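Local coordinates for protein virC2 (Agrobacterium tumefaciens, PDB 2RH3) that enhances T-DNA transfer and virulence in crown gall disease, probably by binding DNA through the C-terminal ribbon-helix-helix domain that this chain represents, at residues A7-A11 / Y58-H62; E13-I17 / F112-E116. The contacts are given in a common frame with arbitrary orientation. Numbering follows the deposited sequence.

Interaction 1. Residues A7-A11 / Y58-H62; sequences ARPPA and YPIPH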
ATOM      1  N   ALA A   7      -1.289  -3.448  -5.664  1.00 23.30           N
ATOM      2  CA  ALA A   7       0.087  -3.129  -5.304  1.00 22.53           C
ATOM      3  C   ALA A   7       1.038  -4.215  -5.765  1.00 22.30           C
ATOM      4  O   ALA A   7       0.633  -5.356  -5.967  1.00 22.70           O
ATOM      5  CB  ALA A   7       0.214  -2.942  -3.800  1.00 23.21           C
ATOM      6  N   ARG A   8       2.304  -3.844  -5.925  1.00 22.82           N
ATOM      7  CA  ARG A   8       3.357  -4.800  -6.284  1.00 22.45           C
ATOM      8  C   ARG A   8       4.162  -5.176  -5.046  1.00 21.85           C
ATOM      9  O   ARG A   8       4.442  -4.335  -4.211  1.00 21.33           O
ATOM     10  CB  ARG A   8       4.327  -4.166  -7.272  1.00 23.64           C
ATOM     11  CG  ARG A   8       3.780  -3.897  -8.650  1.00 26.05           C
ATOM     12  CD  ARG A   8       4.898  -3.387  -9.533  1.00 29.76           C
ATOM     13  NE  ARG A   8       4.459  -3.225 -10.917  1.00 33.33           N
ATOM     14  CZ  ARG A   8       4.463  -4.196 -11.825  1.00 33.28           C
ATOM     15  NH1 ARG A   8       4.877  -5.418 -11.512  1.00 35.26           N
ATOM     16  NH2 ARG A   8       4.041  -3.940 -13.054  0.50 34.13           N
ATOM     17  N   PRO A   9       4.582  -6.444  -4.941  1.00 21.35           N
ATOM     18  CA  PRO A   9       5.474  -6.765  -3.830  1.00 21.65           C
ATOM     19  C   PRO A   9       6.776  -5.948  -3.858  1.00 21.79           C
ATOM     20  O   PRO A   9       7.273  -5.598  -4.948  1.00 22.29           O
ATOM     21  CB  PRO A   9       5.759  -8.256  -4.038  1.00 22.39           C
ATOM     22  CG  PRO A   9       4.560  -8.762  -4.812  1.00 22.04           C
ATOM     23  CD  PRO A   9       4.251  -7.632  -5.751  1.00 22.22           C
ATOM     24  N   PRO A  10       7.329  -5.639  -2.671  1.00 21.88           N
ATOM     25  CA  PRO A  10       8.563  -4.879  -2.597  1.00 22.39           C
ATOM     26  C   PRO A  10       9.768  -5.724  -3.016  1.00 22.57           C
ATOM     27  O   PRO A  10       9.702  -6.974  -3.019  1.00 22.20           O
ATOM     28  CB  PRO A  10       8.659  -4.525  -1.109  1.00 22.21           C
ATOM     29  CG  PRO A  10       7.963  -5.646  -0.419  1.00 21.54           C
ATOM     30  CD  PRO A  10       6.827  -6.008  -1.330  1.00 21.95           C
ATOM     31  N   ALA A  11      10.865  -5.041  -3.344  1.00 22.56           N
ATOM     32  CA  ALA A  11      12.158  -5.686  -3.557  1.00 23.04           C
ATOM     33  C   ALA A  11      12.671  -6.333  -2.266  1.00 23.36           C
ATOM     34  O   ALA A  11      12.314  -5.901  -1.172  1.00 22.46           O
ATOM     35  CB  ALA A  11      13.166  -4.660  -4.050  1.00 23.33           C
ATOM     36  N   TYR A  58       7.782   2.671  -2.921  1.00 24.63           N
ATOM     37  CA  TYR A  58       8.875   1.872  -2.380  1.00 23.79           C
ATOM     38  C   TYR A  58       9.558   1.108  -3.512  1.00 23.72           C
ATOM     39  O   TYR A  58       8.959   0.935  -4.586  1.00 23.56           O
ATOM     40  CB  TYR A  58       8.354   0.875  -1.330  1.00 23.18           C
ATOM     41  CG  TYR A  58       7.149   0.086  -1.800  1.00 20.98           C
ATOM     42  CD1 TYR A  58       7.310  -1.130  -2.491  1.00 19.10           C
ATOM     43  CD2 TYR A  58       5.855   0.560  -1.577  1.00 19.72           C
ATOM     44  CE1 TYR A  58       6.217  -1.841  -2.943  1.00 19.60           C
ATOM     45  CE2 TYR A  58       4.746  -0.133  -2.040  1.00 19.87           C
ATOM     46  CZ  TYR A  58       4.935  -1.357  -2.700  1.00 20.85           C
ATOM     47  OH  TYR A  58       3.840  -2.063  -3.145  1.00 21.67           O
ATOM     48  N   PRO A  59      10.806   0.661  -3.290  1.00 23.97           N
ATOM     49  CA  PRO A  59      11.518  -0.091  -4.338  1.00 24.09           C
ATOM     50  C   PRO A  59      10.838  -1.426  -4.667  1.00 24.24           C
ATOM     51  O   PRO A  59      10.410  -2.151  -3.764  1.00 23.25           O
ATOM     52  CB  PRO A  59      12.890  -0.349  -3.710  1.00 24.27           C
ATOM     53  CG  PRO A  59      13.037   0.690  -2.665  1.00 24.90           C
ATOM     54  CD  PRO A  59      11.653   0.820  -2.093  1.00 24.55           C
ATOM     55  N   ILE A  60      10.750  -1.728  -5.960  1.00 24.49           N
ATOM     56  CA  ILE A  60      10.250  -3.024  -6.442  1.00 25.34           C
ATOM     57  C   ILE A  60      11.387  -3.826  -7.116  1.00 24.72           C
ATOM     58  O   ILE A  60      12.399  -3.240  -7.514  1.00 24.44           O
ATOM     59  CB  ILE A  60       9.044  -2.825  -7.382  1.00 25.27           C
ATOM     60  CG1 ILE A  60       9.433  -1.950  -8.581  1.00 27.16           C
ATOM     61  CG2 ILE A  60       7.852  -2.227  -6.598  1.00 26.88           C
ATOM     62  CD1 ILE A  60       8.684  -2.271  -9.846  1.00 29.91           C
ATOM     63  N   PRO A  61      11.247  -5.170  -7.222  1.00 24.70           N
ATOM     64  CA  PRO A  61      12.376  -5.952  -7.754  1.00 24.19           C
ATOM     65  C   PRO A  61      12.627  -5.709  -9.240  1.00 23.59           C
ATOM     66  O   PRO A  61      11.681  -5.425  -9.979  1.00 22.89           O
ATOM     67  CB  PRO A  61      11.948  -7.413  -7.547  1.00 24.25           C
ATOM     68  CG  PRO A  61      10.715  -7.385  -6.711  1.00 25.49           C
ATOM     69  CD  PRO A  61      10.101  -6.019  -6.845  1.00 24.91           C
ATOM     70  N   HIS A  62      13.896  -5.824  -9.645  1.00 23.21           N
ATOM     71  CA  HIS A  62      14.320  -5.783 -11.048  1.00 22.77           C
ATOM     72  C   HIS A  62      15.358  -6.881 -11.282  1.00 23.07           C
ATOM     73  O   HIS A  62      16.444  -6.633 -11.825  1.00 23.61           O
ATOM     74  CB  HIS A  62      14.918  -4.416 -11.413  1.00 23.16           C
ATOM     75  CG  HIS A  62      13.966  -3.277 -11.246  1.00 23.30           C
ATOM     76  ND1 HIS A  62      12.999  -2.975 -12.179  1.00 24.04           N
ATOM     77  CD2 HIS A  62      13.829  -2.370 -10.251  1.00 24.11           C
ATOM     78  CE1 HIS A  62      12.308  -1.924 -11.768  1.00 24.66           C
ATOM     79  NE2 HIS A  62      12.792  -1.538 -10.601  1.00 24.87           N
TER
HETATM   80  O   HOH W   1       2.776  -0.970  -5.566  1.00 30.98           O

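Interaction 2. Residues E13-I17 / F112-E116; sequences EVSKI and FFARE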
ATOM      1  N   GLU A  13      14.753  -7.036   0.982  1.00 25.23           N
ATOM      2  CA  GLU A  13      15.352  -6.158   1.999  1.00 26.13           C
ATOM      3  C   GLU A  13      14.620  -4.829   2.230  1.00 25.60           C
ATOM      4  O   GLU A  13      14.999  -4.064   3.125  1.00 26.88           O
ATOM      5  CB  GLU A  13      16.865  -5.935   1.761  1.00 26.68           C
ATOM      6  CG  GLU A  13      17.684  -7.219   1.549  1.00 29.64           C
ATOM      7  CD  GLU A  13      18.103  -7.915   2.842  0.50 31.58           C
ATOM      8  OE1 GLU A  13      17.457  -7.714   3.895  0.50 33.87           O
ATOM      9  OE2 GLU A  13      19.090  -8.682   2.798  0.50 33.35           O
ATOM     10  N   VAL A  14      13.571  -4.554   1.452  1.00 23.91           N
ATOM     11  CA  VAL A  14      12.717  -3.380   1.696  1.00 22.98           C
ATOM     12  C   VAL A  14      11.922  -3.587   2.985  1.00 23.06           C
ATOM     13  O   VAL A  14      11.740  -2.658   3.776  1.00 23.43           O
ATOM     14  CB  VAL A  14      11.750  -3.095   0.508  1.00 22.58           C
ATOM     15  CG1 VAL A  14      10.668  -2.041   0.857  1.00 23.29           C
ATOM     16  CG2 VAL A  14      12.543  -2.672  -0.733  1.00 23.41           C
ATOM     17  N   SER A  15      11.481  -4.825   3.181  1.00 22.15           N
ATOM     18  CA  SER A  15      10.606  -5.199   4.287  1.00 21.14           C
ATOM     19  C   SER A  15      11.024  -6.538   4.882  1.00 21.45           C
ATOM     20  O   SER A  15      10.875  -7.594   4.242  1.00 20.43           O
ATOM     21  CB  SER A  15       9.159  -5.312   3.789  1.00 21.07           C
ATOM     22  OG  SER A  15       8.335  -5.799   4.837  1.00 20.47           O
ATOM     23  N   LYS A  16      11.534  -6.516   6.113  1.00 21.40           N
ATOM     24  CA  LYS A  16      11.845  -7.768   6.799  1.00 21.60           C
ATOM     25  C   LYS A  16      10.580  -8.593   7.019  1.00 20.95           C
ATOM     26  O   LYS A  16      10.608  -9.822   6.925  1.00 19.93           O
ATOM     27  CB  LYS A  16      12.555  -7.523   8.127  1.00 23.04           C
ATOM     28  CG  LYS A  16      13.973  -6.982   7.981  1.00 25.82           C
ATOM     29  CD  LYS A  16      14.563  -6.702   9.356  1.00 31.78           C
ATOM     30  CE  LYS A  16      15.852  -5.895   9.269  1.00 35.42           C
ATOM     31  NZ  LYS A  16      16.371  -5.597  10.629  1.00 38.51           N
ATOM     32  N   ILE A  17       9.463  -7.908   7.284  1.00 19.80           N
ATOM     33  CA  ILE A  17       8.192  -8.619   7.467  1.00 19.59           C
ATOM     34  C   ILE A  17       7.792  -9.378   6.209  1.00 18.14           C
ATOM     35  O   ILE A  17       7.456 -10.572   6.266  1.00 18.21           O
ATOM     36  CB  ILE A  17       7.061  -7.675   7.959  1.00 19.37           C
ATOM     37  CG1 ILE A  17       7.306  -7.321   9.431  1.00 21.30           C
ATOM     38  CG2 ILE A  17       5.693  -8.359   7.824  1.00 20.49           C
ATOM     39  CD1 ILE A  17       6.428  -6.184   9.965  1.00 21.51           C
ATOM     40  N   PHE A 112       3.904   1.689   5.820  1.00 20.38           N
ATOM     41  CA  PHE A 112       4.139   0.512   6.655  1.00 20.21           C
ATOM     42  C   PHE A 112       5.630   0.145   6.602  1.00 19.25           C
ATOM     43  O   PHE A 112       6.266  -0.096   7.637  1.00 19.74           O
ATOM     44  CB  PHE A 112       3.283  -0.660   6.128  1.00 20.09           C
ATOM     45  CG  PHE A 112       3.406  -1.905   6.947  1.00 21.31           C
ATOM     46  CD1 PHE A 112       2.466  -2.197   7.935  1.00 22.85           C
ATOM     47  CD2 PHE A 112       4.455  -2.793   6.730  1.00 21.41           C
ATOM     48  CE1 PHE A 112       2.587  -3.363   8.714  1.00 23.58           C
ATOM     49  CE2 PHE A 112       4.585  -3.943   7.504  1.00 20.70           C
ATOM     50  CZ  PHE A 112       3.646  -4.231   8.485  1.00 21.66           C
ATOM     51  N   PHE A 113       6.191   0.114   5.389  1.00 18.55           N
ATOM     52  CA  PHE A 113       7.592  -0.243   5.208  1.00 18.88           C
ATOM     53  C   PHE A 113       8.542   0.795   5.828  1.00 18.87           C
ATOM     54  O   PHE A 113       9.553   0.421   6.405  1.00 19.09           O
ATOM     55  CB  PHE A 113       7.946  -0.462   3.740  1.00 19.01           C
ATOM     56  CG  PHE A 113       7.136  -1.541   3.046  1.00 18.39           C
ATOM     57  CD1 PHE A 113       6.729  -2.717   3.719  1.00 19.01           C
ATOM     58  CD2 PHE A 113       6.820  -1.397   1.696  1.00 20.02           C
ATOM     59  CE1 PHE A 113       5.984  -3.705   3.051  1.00 20.57           C
ATOM     60  CE2 PHE A 113       6.096  -2.384   1.022  1.00 21.89           C
ATOM     61  CZ  PHE A 113       5.671  -3.534   1.706  1.00 19.57           C
ATOM     62  N   ALA A 114       8.210   2.084   5.708  1.00 19.07           N
ATOM     63  CA  ALA A 114       9.044   3.136   6.314  1.00 19.46           C
ATOM     64  C   ALA A 114       9.018   3.040   7.840  1.00 20.58           C
ATOM     65  O   ALA A 114      10.031   3.283   8.511  1.00 20.82           O
ATOM     66  CB  ALA A 114       8.600   4.527   5.846  1.00 19.51           C
ATOM     67  N   ARG A 115       7.857   2.662   8.379  1.00 20.98           N
ATOM     68  CA  ARG A 115       7.686   2.514   9.828  1.00 22.36           C
ATOM     69  C   ARG A 115       8.540   1.346  10.310  1.00 22.15           C
ATOM     70  O   ARG A 115       9.214   1.443  11.334  1.00 22.06           O
ATOM     71  CB  ARG A 115       6.211   2.304  10.183  1.00 22.55           C
ATOM     72  CG  ARG A 115       5.916   2.406  11.699  1.00 23.97           C
ATOM     73  CD  ARG A 115       4.411   2.239  12.007  1.00 25.06           C
ATOM     74  NE  ARG A 115       3.543   3.158  11.257  1.00 30.38           N
ATOM     75  CZ  ARG A 115       3.293   4.430  11.589  1.00 30.73           C
ATOM     76  NH1 ARG A 115       3.842   4.980  12.669  1.00 33.67           N
ATOM     77  NH2 ARG A 115       2.485   5.159  10.831  1.00 34.41           N
ATOM     78  N   GLU A 116       8.524   0.253   9.547  1.00 22.55           N
ATOM     79  CA  GLU A 116       9.401  -0.893   9.819  1.00 24.07           C
ATOM     80  C   GLU A 116      10.862  -0.463   9.921  1.00 24.48           C
ATOM     81  O   GLU A 116      11.544  -0.772  10.886  1.00 24.88           O
ATOM     82  CB  GLU A 116       9.312  -1.906   8.690  1.00 24.56           C
ATOM     83  CG  GLU A 116       8.338  -3.012   8.860  1.00 25.69           C
ATOM     84  CD  GLU A 116       8.575  -4.103   7.817  1.00 23.40           C
ATOM     85  OE1 GLU A 116       8.031  -3.972   6.709  1.00 22.97           O
ATOM     86  OE2 GLU A 116       9.306  -5.079   8.118  1.00 26.33           O
TER
HETATM   87  O   HOH W   2      10.840  -1.980   6.001  1.00 33.81           O

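Interaction 1. Residues A7-A11 / Y58-H62
Two proline-rich segments cross here: 7-11 begins with the last residue of strand 2-7 and runs on into a loop, and residues 58-62 lie in the loop between helix 27-47 and strand 71-76. Tyr58 has the largest share of covered surface. With chi1 at 49° (p) its ring reaches across to 7-11, and the Tyr58 OH donates a short hydrogen bond of 2.6 Å to Arg8 O, a carbonyl near the plane of the ring. A water completes the link, accepting from Arg8 N at 2.9 Å and donating to Tyr58 OH at 2.9 Å. Further along the ring from the hydroxyl, Tyr58 CD1 packs against Pro10 CB at 3.9 Å; the same ring meets Phe113 edge-to-face. Arg8 extends its chain (m, t, t), so that Arg8 CD lies 4.0 Å from Ile60 CD1 while its NH1 is held by Ser68. The p rotamer of Ile60 sets Ile60 CG2 3.8 Å from Pro9 O, which also meets Pro61 CD at 3.4 Å. The second direct bond is between backbones: Ala11 N gives its hydrogen to Pro59 O at 3.0 Å, nearly linear at 172°. A small side chain suits this place, since Ala11 CB lies 3.6 Å from Ile60 C. Prolines at 9, 10, 59 and 61 remove backbone donors and the segments run 65° apart, so the two meet through isolated bonds and apolar rings rather than regular strand pairing.

Interaction 2. Residues E13-I17 / F112-E116
The carboxylate of Glu116, on helix 97-118, bridges to the beginning of helix 16-21 with both oxygens. Ser15 OG donates to Glu116 OE1 at 2.6 Å, and Ile17 N donates to Glu116 OE2 at 3.0 Å with an angle of 160°. Ser15 is the N-cap of the short helix: its hydroxyl also accepts from Tyr18 N, so one small side chain caps its own helix while donating its hydrogen to Glu116. Glutamate suits the opposing place because its acid can take up both a hydroxyl and an amide hydrogen that the first turn leaves without an intrahelical acceptor. A water adds a further bridge, donating to Val14 O at 2.5 Å and to Phe113 O at 2.8 Å. Around this polar centre lie apolar contacts. Ser15 CB sits 3.6 Å from Phe113 CD1, and Val14 CG1 is 4.0 Å from Phe113 CD2, so the buried ring of Phe113 fills the space beside the cap. Ile17 CD1 touches Phe112 CZ at 3.7 Å, and both of these side chains also pack on Ile34 of helix 27-47. Lys16 sends its long chain away from the contact, as befits a charged residue at the surface. Here an N-cap serine is combined with a carboxylate from a distant helix, which fastens helix 16-21 to the C-terminal part of helix 97-118 within the ribbon-helix-helix domain.

The two contacts are neighbours, their centres about 11 Å apart, and each is partly buried: Ala7, Pro9, Pro10, Ser15, Phe113 and Glu116 are buried, Pro59 and Lys16 exposed. They share elements. Helix 97-118 forms one side of interaction 2 and receives Pro10 and Tyr58 of interaction 1, while Pro9 and Pro10 also reach Tyr18 of helix 16-21. Phe113 connects them: its CZ lies 3.8 Å from Pro10 CG and its CD2 3.8 Å from Tyr58 CG. Their chemistry follows their places. Between the proline-rich segments the direct hydrogen bonds end on neutral carbonyls, but at the helix start 13-17 an ionisable carboxylate takes both.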